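Local coordinates for cell wall surface anchor protein (Streptococcus agalactiae, PDB 4Z1P) that probably acts as a cell-wall-anchored surface adhesin of the streptococcal antigen I/II family, helping the bacterium attach to its surroundings, at residues 225-230 and 298-303; 31-36 and 138-143; 87-92 and 114-119. One frame throughout, in Å; residues are numbered along the deposited sequence.

Contact 1 (225-230 and 298-303); sequences YKFVDH and ADDFIV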
loop_
_atom_site.group_PDB
_atom_site.type_symbol
_atom_site.label_atom_id
_atom_site.label_comp_id
_atom_site.label_asym_id
_atom_site.label_seq_id
_atom_site.Cartn_x
_atom_site.Cartn_y
_atom_site.Cartn_z
ATOM N N TYR A 225 8.148 -7.417 -11.168
ATOM C CA TYR A 225 6.949 -7.887 -11.838
ATOM C C TYR A 225 7.362 -9.195 -12.492
ATOM O O TYR A 225 8.091 -9.199 -13.473
ATOM C CB TYR A 225 6.427 -6.817 -12.804
ATOM C CG TYR A 225 5.095 -7.104 -13.484
ATOM C CD1 TYR A 225 4.964 -8.098 -14.486
ATOM C CD2 TYR A 225 3.957 -6.395 -13.137
ATOM C CE1 TYR A 225 3.734 -8.335 -15.073
ATOM C CE2 TYR A 225 2.739 -6.608 -13.729
ATOM C CZ TYR A 225 2.642 -7.592 -14.725
ATOM O OH TYR A 225 1.394 -7.825 -15.303
ATOM N N LYS A 226 6.972 -10.331 -11.925
ATOM C CA LYS A 226 7.496 -11.558 -12.466
ATOM C C LYS A 226 6.588 -12.715 -12.293
ATOM O O LYS A 226 5.730 -12.704 -11.422
ATOM C CB LYS A 226 8.848 -11.837 -11.851
ATOM C CG LYS A 226 8.834 -12.583 -10.581
ATOM C CD LYS A 226 10.264 -12.949 -10.175
ATOM C CE LYS A 226 10.206 -13.473 -8.768
ATOM N NZ LYS A 226 11.522 -13.801 -8.181
ATOM N N PHE A 227 6.727 -13.695 -13.187
ATOM C CA PHE A 227 5.981 -14.940 -13.115
ATOM C C PHE A 227 6.939 -16.072 -12.817
ATOM O O PHE A 227 8.002 -16.122 -13.389
ATOM C CB PHE A 227 5.338 -15.268 -14.469
ATOM C CG PHE A 227 4.533 -14.152 -15.080
ATOM C CD1 PHE A 227 5.136 -13.140 -15.816
ATOM C CD2 PHE A 227 3.173 -14.174 -15.018
ATOM C CE1 PHE A 227 4.375 -12.142 -16.448
ATOM C CE2 PHE A 227 2.408 -13.195 -15.655
ATOM C CZ PHE A 227 3.012 -12.176 -16.357
ATOM N N VAL A 228 6.556 -16.972 -11.912
ATOM C CA VAL A 228 7.253 -18.230 -11.682
ATOM C C VAL A 228 6.261 -19.395 -11.955
ATOM O O VAL A 228 5.221 -19.494 -11.348
ATOM C CB VAL A 228 7.856 -18.324 -10.262
ATOM C CG1 VAL A 228 8.631 -19.618 -10.104
ATOM C CG2 VAL A 228 8.769 -17.127 -9.967
ATOM N N ASP A 229 6.560 -20.262 -12.931
ATOM C CA ASP A 229 5.612 -21.326 -13.320
ATOM C C ASP A 229 6.354 -22.641 -13.075
ATOM O O ASP A 229 7.480 -22.828 -13.537
ATOM C CB ASP A 229 5.223 -21.145 -14.780
ATOM C CG ASP A 229 4.082 -22.062 -15.188
ATOM O OD1 ASP A 229 4.254 -23.315 -15.103
ATOM O OD2 ASP A 229 3.019 -21.525 -15.525
ATOM N N HIS A 230 5.728 -23.581 -12.397
ATOM C CA HIS A 230 6.405 -24.854 -12.120
ATOM C C HIS A 230 5.742 -25.797 -13.100
ATOM O O HIS A 230 4.552 -26.115 -12.997
ATOM C CB HIS A 230 6.227 -25.252 -10.672
ATOM C CG HIS A 230 6.291 -24.071 -9.759
ATOM N ND1 HIS A 230 5.234 -23.181 -9.623
ATOM C CD2 HIS A 230 7.307 -23.580 -9.008
ATOM C CE1 HIS A 230 5.590 -22.210 -8.803
ATOM N NE2 HIS A 230 6.836 -22.431 -8.414
ATOM N N ALA A 298 1.523 -7.201 -18.356
ATOM C CA ALA A 298 1.836 -8.100 -19.453
ATOM C C ALA A 298 1.199 -9.457 -19.294
ATOM O O ALA A 298 0.918 -9.933 -18.154
ATOM C CB ALA A 298 3.332 -8.247 -19.570
ATOM N N ASP A 299 0.987 -10.101 -20.459
ATOM C CA ASP A 299 0.653 -11.504 -20.502
ATOM C C ASP A 299 1.880 -12.288 -21.020
ATOM O O ASP A 299 2.677 -11.748 -21.823
ATOM C CB ASP A 299 -0.534 -11.726 -21.428
ATOM C CG ASP A 299 -1.838 -11.167 -20.895
ATOM O OD1 ASP A 299 -2.015 -11.047 -19.662
ATOM O OD2 ASP A 299 -2.708 -10.839 -21.712
ATOM N N ASP A 300 2.060 -13.502 -20.506
ATOM C CA ASP A 300 3.169 -14.367 -20.865
ATOM C C ASP A 300 2.568 -15.680 -21.388
ATOM O O ASP A 300 1.637 -16.252 -20.774
ATOM C CB ASP A 300 4.034 -14.651 -19.644
ATOM C CG ASP A 300 5.301 -15.427 -19.971
ATOM O OD1 ASP A 300 5.686 -15.502 -21.156
ATOM O OD2 ASP A 300 5.914 -15.964 -19.012
ATOM N N PHE A 301 3.082 -16.140 -22.520
ATOM C CA PHE A 301 2.572 -17.306 -23.206
ATOM C C PHE A 301 3.744 -18.287 -23.224
ATOM O O PHE A 301 4.784 -17.953 -23.764
ATOM C CB PHE A 301 2.208 -16.930 -24.604
ATOM C CG PHE A 301 1.019 -16.043 -24.700
ATOM C CD1 PHE A 301 -0.250 -16.582 -24.724
ATOM C CD2 PHE A 301 1.160 -14.654 -24.655
ATOM C CE1 PHE A 301 -1.397 -15.749 -24.798
ATOM C CE2 PHE A 301 0.042 -13.826 -24.770
ATOM C CZ PHE A 301 -1.245 -14.369 -24.822
ATOM N N ILE A 302 3.571 -19.429 -22.573
ATOM C CA ILE A 302 4.575 -20.469 -22.483
ATOM C C ILE A 302 4.193 -21.660 -23.363
ATOM O O ILE A 302 3.186 -22.296 -23.150
ATOM C CB ILE A 302 4.736 -20.946 -21.048
ATOM C CG1 ILE A 302 5.178 -19.835 -20.166
ATOM C CG2 ILE A 302 5.761 -22.047 -20.960
ATOM C CD1 ILE A 302 4.878 -20.121 -18.702
ATOM N N VAL A 303 4.994 -21.954 -24.376
ATOM C CA VAL A 303 4.565 -23.025 -25.258
ATOM C C VAL A 303 5.395 -24.260 -24.939
ATOM O O VAL A 303 6.595 -24.189 -24.676
ATOM C CB VAL A 303 4.377 -22.580 -26.750
ATOM C CG1 VAL A 303 4.702 -21.116 -27.018
ATOM C CG2 VAL A 303 4.858 -23.582 -27.756
#
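Tyr225, Phe227 and Asp229 on one strand meet Ala298, Asp300 and Ile302 on another across the interior of a beta sandwich, the axes 9.3 Å apart and inclined at 26°. Side chains alone, or a side chain and a main-chain atom, bridge this gap. The polar link is at the N-terminal ends: with CG anti to its own backbone N (chi1 -174°), Tyr225 reaches over so that its OH accepts the N-H of Ala298, N to OH 3.1 Å and almost straight. The same hydroxyl is also hydrogen-bonded to Trp212 O, so two main-chain groups hold the phenol tip inside the core.

Ring contacts come next. CB of Asp300 sits over one face of Phe227 as a CH-pi contact, 4.2 Å from the ring centroid, while Ala298 O meets the ring's edge, 3.6 Å from Phe227 CZ. The Asp300 carboxylate leaves the ring for Tyr278 OH. Van der Waals packing closes the far end, where Ile302 CD1 lies 3.9 Å from Asp229 OD2, an oxygen hydrogen-bonded to Asn314 ND2.

Strand 225-230 runs between strands 277-282 and 311-320 of one sheet; strand 298-306 is flanked by 204-210 and 236-245 in the other.

Contact 2 (31-36 and 138-143); sequences DYVAKQ and TYNLSF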
loop_
_atom_site.group_PDB
_atom_site.type_symbol
_atom_site.label_atom_id
_atom_site.label_comp_id
_atom_site.label_asym_id
_atom_site.label_seq_id
_atom_site.Cartn_x
_atom_site.Cartn_y
_atom_site.Cartn_z
ATOM N N ASP A 31 3.172 5.814 5.463
ATOM C CA ASP A 31 4.059 6.734 6.165
ATOM C C ASP A 31 3.389 8.076 6.222
ATOM O O ASP A 31 3.365 8.814 5.234
ATOM C CB ASP A 31 5.402 6.794 5.474
ATOM C CG ASP A 31 6.084 5.414 5.519
ATOM O OD1 ASP A 31 6.259 4.885 6.647
ATOM O OD2 ASP A 31 6.399 4.836 4.452
ATOM N N TYR A 32 2.891 8.373 7.407
ATOM C CA TYR A 32 2.126 9.586 7.604
ATOM C C TYR A 32 2.915 10.627 8.379
ATOM O O TYR A 32 3.733 10.284 9.294
ATOM C CB TYR A 32 0.895 9.263 8.396
ATOM C CG TYR A 32 -0.116 8.350 7.789
ATOM C CD1 TYR A 32 -0.744 8.661 6.579
ATOM C CD2 TYR A 32 -0.611 7.301 8.489
ATOM C CE1 TYR A 32 -1.751 7.838 6.051
ATOM C CE2 TYR A 32 -1.659 6.526 8.019
ATOM C CZ TYR A 32 -2.192 6.780 6.756
ATOM O OH TYR A 32 -3.157 5.945 6.249
ATOM N N VAL A 33 2.599 11.886 8.075
ATOM C CA VAL A 33 3.157 12.989 8.764
ATOM C C VAL A 33 2.026 13.866 9.222
ATOM O O VAL A 33 1.259 14.412 8.416
ATOM C CB VAL A 33 4.165 13.815 7.943
ATOM C CG1 VAL A 33 4.715 14.963 8.788
ATOM C CG2 VAL A 33 5.225 12.959 7.359
ATOM N N ALA A 34 1.886 13.967 10.524
ATOM C CA ALA A 34 0.802 14.666 11.096
ATOM C C ALA A 34 1.295 15.799 11.879
ATOM O O ALA A 34 2.307 15.666 12.620
ATOM C CB ALA A 34 -0.004 13.786 11.973
ATOM N N LYS A 35 0.554 16.898 11.799
ATOM C CA LYS A 35 0.912 18.114 12.518
ATOM C C LYS A 35 -0.119 18.644 13.462
ATOM O O LYS A 35 -1.266 18.880 13.090
ATOM C CB LYS A 35 1.256 19.237 11.565
ATOM C CG LYS A 35 2.665 19.187 11.075
ATOM C CD LYS A 35 3.049 20.485 10.396
ATOM C CE LYS A 35 3.368 21.560 11.409
ATOM N NZ LYS A 35 2.951 22.858 10.811
ATOM N N GLN A 36 0.356 18.910 14.661
ATOM C CA GLN A 36 -0.394 19.449 15.784
ATOM C C GLN A 36 0.061 20.895 15.835
ATOM O O GLN A 36 1.274 21.202 16.145
ATOM C CB GLN A 36 0.013 18.711 17.071
ATOM C CG GLN A 36 -0.632 19.240 18.351
ATOM C CD GLN A 36 -0.262 18.366 19.547
ATOM O OE1 GLN A 36 0.776 17.711 19.547
ATOM N NE2 GLN A 36 -1.119 18.339 20.543
ATOM N N THR A 138 5.232 17.650 15.182
ATOM C CA THR A 138 5.074 16.773 14.064
ATOM C C THR A 138 5.176 15.313 14.479
ATOM O O THR A 138 6.171 14.897 15.163
ATOM C CB THR A 138 6.078 17.071 12.990
ATOM O OG1 THR A 138 5.883 18.412 12.512
ATOM C CG2 THR A 138 5.890 16.117 11.846
ATOM N N TYR A 139 4.139 14.545 14.153
ATOM C CA TYR A 139 4.132 13.117 14.456
ATOM C C TYR A 139 4.455 12.373 13.204
ATOM O O TYR A 139 3.738 12.533 12.189
ATOM C CB TYR A 139 2.778 12.707 15.026
ATOM C CG TYR A 139 2.384 13.341 16.306
ATOM C CD1 TYR A 139 2.111 14.704 16.389
ATOM C CD2 TYR A 139 2.189 12.589 17.416
ATOM C CE1 TYR A 139 1.631 15.288 17.541
ATOM C CE2 TYR A 139 1.790 13.142 18.614
ATOM C CZ TYR A 139 1.504 14.477 18.710
ATOM O OH TYR A 139 1.115 15.050 19.887
ATOM N N ASN A 140 5.560 11.604 13.203
ATOM C CA ASN A 140 5.833 10.722 12.078
ATOM C C ASN A 140 5.327 9.355 12.441
ATOM O O ASN A 140 5.877 8.662 13.323
ATOM C CB ASN A 140 7.311 10.667 11.661
ATOM C CG ASN A 140 7.682 11.729 10.631
ATOM O OD1 ASN A 140 7.784 11.455 9.419
ATOM N ND2 ASN A 140 7.878 12.926 11.095
ATOM N N LEU A 141 4.298 8.947 11.739
ATOM C CA LEU A 141 3.564 7.724 12.119
ATOM C C LEU A 141 3.539 6.734 10.962
ATOM O O LEU A 141 3.170 7.064 9.882
ATOM C CB LEU A 141 2.170 8.049 12.499
ATOM C CG LEU A 141 1.971 9.030 13.657
ATOM C CD1 LEU A 141 0.485 9.397 13.743
ATOM C CD2 LEU A 141 2.514 8.491 14.985
ATOM N N SER A 142 3.825 5.480 11.199
ATOM C CA SER A 142 3.761 4.524 10.129
ATOM C C SER A 142 2.944 3.261 10.507
ATOM O O SER A 142 3.026 2.715 11.622
ATOM C CB SER A 142 5.175 4.173 9.608
ATOM O OG SER A 142 5.625 3.026 10.243
ATOM N N PHE A 143 2.146 2.822 9.561
ATOM C CA PHE A 143 1.164 1.714 9.768
ATOM C C PHE A 143 1.351 0.693 8.695
ATOM O O PHE A 143 1.653 1.050 7.545
ATOM C CB PHE A 143 -0.289 2.193 9.608
ATOM C CG PHE A 143 -0.830 3.045 10.740
ATOM C CD1 PHE A 143 -1.498 2.469 11.838
ATOM C CD2 PHE A 143 -0.743 4.438 10.695
ATOM C CE1 PHE A 143 -2.075 3.292 12.814
ATOM C CE2 PHE A 143 -1.284 5.230 11.690
ATOM C CZ PHE A 143 -1.980 4.677 12.722
HETATM O O HOH W 1 6.186 9.276 8.519
#
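Tyr32 with Leu141 and Ala34 with Tyr139 are hydrogen-bonded pairs of two antiparallel strands, each joined by two N-H to O=C bonds, the shortest from Tyr139 N to Ala34 O at 2.6 Å. They are the central strands of a four-stranded sheet, one half of the beta sandwich in the antigen I/II C2 domain, consistent with the immunoglobulin-like fold of related antigen I/II domains.

Tyr32, Ala34, Tyr139 and Leu141 point into the sandwich, toward strands 55-61 and 153-162. Near one end the rings of Tyr32 and Phe143 meet rim to rim, Tyr32 CE2 to Phe143 CD2 3.5 Å, with planes 69° apart and neither ring over the other's face. At the other end Gln36, extended with CG anti to the backbone N (chi1 176°), brings OE1 to the edge of Tyr139 and accepts a hydrogen bond from its hydroxyl, OH to OE1 2.7 Å; the donor stands 40° out of the amide carbonyl plane. This ties down the end of a ring that also stacks on Phe57.

Val33, Lys35, Thr138 and Asn140 line the other face. Val33 CG1 presses tightly on Thr138 CG2, 3.5 Å away. Further along this face, a water donates to both Tyr32 O and Asn140 OD1, each 2.8 Å from it.

Contact 3 (87-92 and 114-119); sequences MRHVLS and EFYMWT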
loop_
_atom_site.group_PDB
_atom_site.type_symbol
_atom_site.label_atom_id
_atom_site.label_comp_id
_atom_site.label_asym_id
_atom_site.label_seq_id
_atom_site.Cartn_x
_atom_site.Cartn_y
_atom_site.Cartn_z
ATOM N N MET A 87 0.968 8.375 25.596
ATOM C CA MET A 87 0.421 7.615 24.466
ATOM C C MET A 87 -0.742 6.717 24.997
ATOM O O MET A 87 -0.530 5.882 25.958
ATOM C CB MET A 87 1.536 6.780 23.831
ATOM C CG MET A 87 1.192 5.942 22.601
ATOM S SD MET A 87 0.190 4.463 22.957
ATOM C CE MET A 87 0.435 3.474 21.507
ATOM N N ARG A 88 -1.937 6.856 24.403
ATOM C CA ARG A 88 -3.034 5.985 24.698
ATOM C C ARG A 88 -3.501 5.367 23.449
ATOM O O ARG A 88 -3.408 5.987 22.383
ATOM C CB ARG A 88 -4.213 6.683 25.388
ATOM C CG ARG A 88 -3.962 7.046 26.827
ATOM C CD ARG A 88 -5.186 7.622 27.504
ATOM N NE ARG A 88 -4.984 7.876 28.959
ATOM C CZ ARG A 88 -4.328 8.886 29.490
ATOM N NH1 ARG A 88 -3.813 9.856 28.750
ATOM N NH2 ARG A 88 -4.250 8.956 30.837
ATOM N N HIS A 89 -3.932 4.105 23.527
ATOM C CA HIS A 89 -4.385 3.361 22.379
ATOM C C HIS A 89 -5.609 2.573 22.789
ATOM O O HIS A 89 -5.512 1.684 23.601
ATOM C CB HIS A 89 -3.321 2.462 21.790
ATOM C CG HIS A 89 -3.819 1.532 20.724
ATOM N ND1 HIS A 89 -3.248 0.303 20.477
ATOM C CD2 HIS A 89 -4.865 1.627 19.859
ATOM C CE1 HIS A 89 -3.865 -0.277 19.462
ATOM N NE2 HIS A 89 -4.839 0.512 19.059
ATOM N N VAL A 90 -6.803 2.978 22.308
ATOM C CA VAL A 90 -8.069 2.440 22.829
ATOM C C VAL A 90 -8.895 1.886 21.716
ATOM O O VAL A 90 -8.845 2.336 20.584
ATOM C CB VAL A 90 -8.896 3.506 23.628
ATOM C CG1 VAL A 90 -8.152 3.998 24.835
ATOM C CG2 VAL A 90 -9.385 4.646 22.729
ATOM N N LEU A 91 -9.638 0.848 22.018
ATOM C CA LEU A 91 -10.521 0.260 21.032
ATOM C C LEU A 91 -11.829 1.104 20.861
ATOM O O LEU A 91 -12.437 1.047 19.826
ATOM C CB LEU A 91 -10.899 -1.094 21.544
ATOM C CG LEU A 91 -10.037 -2.276 21.142
ATOM C CD1 LEU A 91 -8.674 -1.998 20.612
ATOM C CD2 LEU A 91 -10.125 -3.398 22.170
ATOM N N SER A 92 -12.191 1.858 21.859
ATOM C CA SER A 92 -13.276 2.792 21.732
ATOM C C SER A 92 -13.058 3.873 22.725
ATOM O O SER A 92 -12.465 3.653 23.776
ATOM C CB SER A 92 -14.659 2.069 21.933
ATOM O OG SER A 92 -15.370 2.612 22.990
ATOM N N GLU A 114 -11.463 2.733 16.984
ATOM C CA GLU A 114 -10.234 2.469 17.729
ATOM C C GLU A 114 -9.311 3.646 17.349
ATOM O O GLU A 114 -9.103 3.869 16.183
ATOM C CB GLU A 114 -9.648 1.115 17.222
ATOM C CG GLU A 114 -8.179 0.882 17.493
ATOM C CD GLU A 114 -7.733 -0.513 17.129
ATOM O OE1 GLU A 114 -8.495 -1.271 16.487
ATOM O OE2 GLU A 114 -6.625 -0.866 17.522
ATOM N N PHE A 115 -8.686 4.314 18.312
ATOM C CA PHE A 115 -7.825 5.408 17.965
ATOM C C PHE A 115 -6.667 5.528 18.936
ATOM O O PHE A 115 -6.604 4.778 19.935
ATOM C CB PHE A 115 -8.631 6.719 17.934
ATOM C CG PHE A 115 -9.228 7.110 19.250
ATOM C CD1 PHE A 115 -10.467 6.663 19.602
ATOM C CD2 PHE A 115 -8.613 8.013 20.098
ATOM C CE1 PHE A 115 -11.057 7.095 20.778
ATOM C CE2 PHE A 115 -9.167 8.413 21.297
ATOM C CZ PHE A 115 -10.405 7.964 21.652
ATOM N N TYR A 116 -5.735 6.413 18.594
ATOM C CA TYR A 116 -4.571 6.720 19.390
ATOM C C TYR A 116 -4.637 8.172 19.801
ATOM O O TYR A 116 -5.178 9.002 19.069
ATOM C CB TYR A 116 -3.295 6.514 18.563
ATOM C CG TYR A 116 -3.160 5.154 18.010
ATOM C CD1 TYR A 116 -3.826 4.778 16.887
ATOM C CD2 TYR A 116 -2.325 4.182 18.661
ATOM C CE1 TYR A 116 -3.672 3.482 16.375
ATOM C CE2 TYR A 116 -2.171 2.918 18.152
ATOM C CZ TYR A 116 -2.818 2.579 17.015
ATOM O OH TYR A 116 -2.696 1.320 16.540
ATOM N N MET A 117 -4.210 8.457 21.024
ATOM C CA MET A 117 -4.220 9.775 21.511
ATOM C C MET A 117 -3.002 10.088 22.347
ATOM O O MET A 117 -2.536 9.214 23.104
ATOM C CB MET A 117 -5.504 10.039 22.321
ATOM C CG MET A 117 -5.647 11.434 22.859
ATOM S SD MET A 117 -7.237 11.679 23.691
ATOM C CE MET A 117 -7.107 10.629 25.055
ATOM N N TRP A 118 -2.451 11.265 22.161
ATOM C CA TRP A 118 -1.250 11.695 22.911
ATOM C C TRP A 118 -1.652 12.919 23.664
ATOM O O TRP A 118 -2.190 13.860 23.062
ATOM C CB TRP A 118 -0.097 12.038 21.939
ATOM C CG TRP A 118 0.511 10.886 21.256
ATOM C CD1 TRP A 118 1.627 10.165 21.679
ATOM C CD2 TRP A 118 0.056 10.241 20.086
ATOM N NE1 TRP A 118 1.885 9.165 20.814
ATOM C CE2 TRP A 118 0.926 9.156 19.838
ATOM C CE3 TRP A 118 -1.011 10.456 19.234
ATOM C CZ2 TRP A 118 0.789 8.332 18.744
ATOM C CZ3 TRP A 118 -1.127 9.679 18.121
ATOM C CH2 TRP A 118 -0.260 8.587 17.909
ATOM N N THR A 119 -1.477 12.920 24.959
ATOM C CA THR A 119 -1.782 14.018 25.839
ATOM C C THR A 119 -0.574 14.531 26.590
ATOM O O THR A 119 0.379 13.721 26.992
ATOM C CB THR A 119 -2.816 13.546 26.905
ATOM O OG1 THR A 119 -2.370 12.359 27.484
ATOM C CG2 THR A 119 -4.160 13.307 26.280
HETATM O O HOH W 2 -3.274 10.173 25.810
HETATM O O HOH W 3 -2.203 12.100 30.136
#
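Arg88, Glu114 and His89 contribute heavily to the pairing of two antiparallel strands at the margin of a five-stranded sheet, the half of the C2-domain beta sandwich in which strand 85-90 is outermost. The main chains join through Arg88 with Met117 and Val90 with Phe115, each pair sharing two N-H to O=C bonds.

His89 has CG anti to its backbone N (chi1 172°), which lays the imidazole flat on Tyr116: an offset stack with centroids 4.1 Å apart and planes at 13°. NE2 of His89 donates to Glu114 OE2 at 2.7 Å along a somewhat bent line, the oxygen a little out of the ring plane and using its anti lone pair. Carboxylate and imidazole are nearly coplanar, and the negative charge would probably favour a protonated histidine. The bond helps set the ring's rotation while the tyrosine supports its face.

On the other side of the sheet, Val90 CG2 rests over the Phe115 ring as a CH-pi contact, 3.7 Å from its centroid, next to Leu96. There too Arg88 stretches out, its aliphatic part beside Met117 and Leu100, and presents its guanidinium edge to Thr119. Arg88 NH1 donates to two waters; one of them, 3.1 Å from NH1, lies 2.7 Å from Thr119 OG1.

From the N terminus, strand 31-36 of contact 2 comes first, but its partner 138-143 arrives only about a hundred residues later. Inside that long loop lies contact 3, whose segments 87-92 and 114-119 close a shorter excursion containing helix 98-106. The two belong to facing sheets of one sandwich and touch through its core: Tyr139 CE2 lies 3.7 Å from Trp118 CD2, and Phe143 also packs on Tyr116. Contact 1 follows in series, in the Cell surface antigen C-terminus region, closing a 67-residue loop and spanning the two sheets of a second sandwich. Its centre is about 40 Å from that of contact 2, across the centre of the chain.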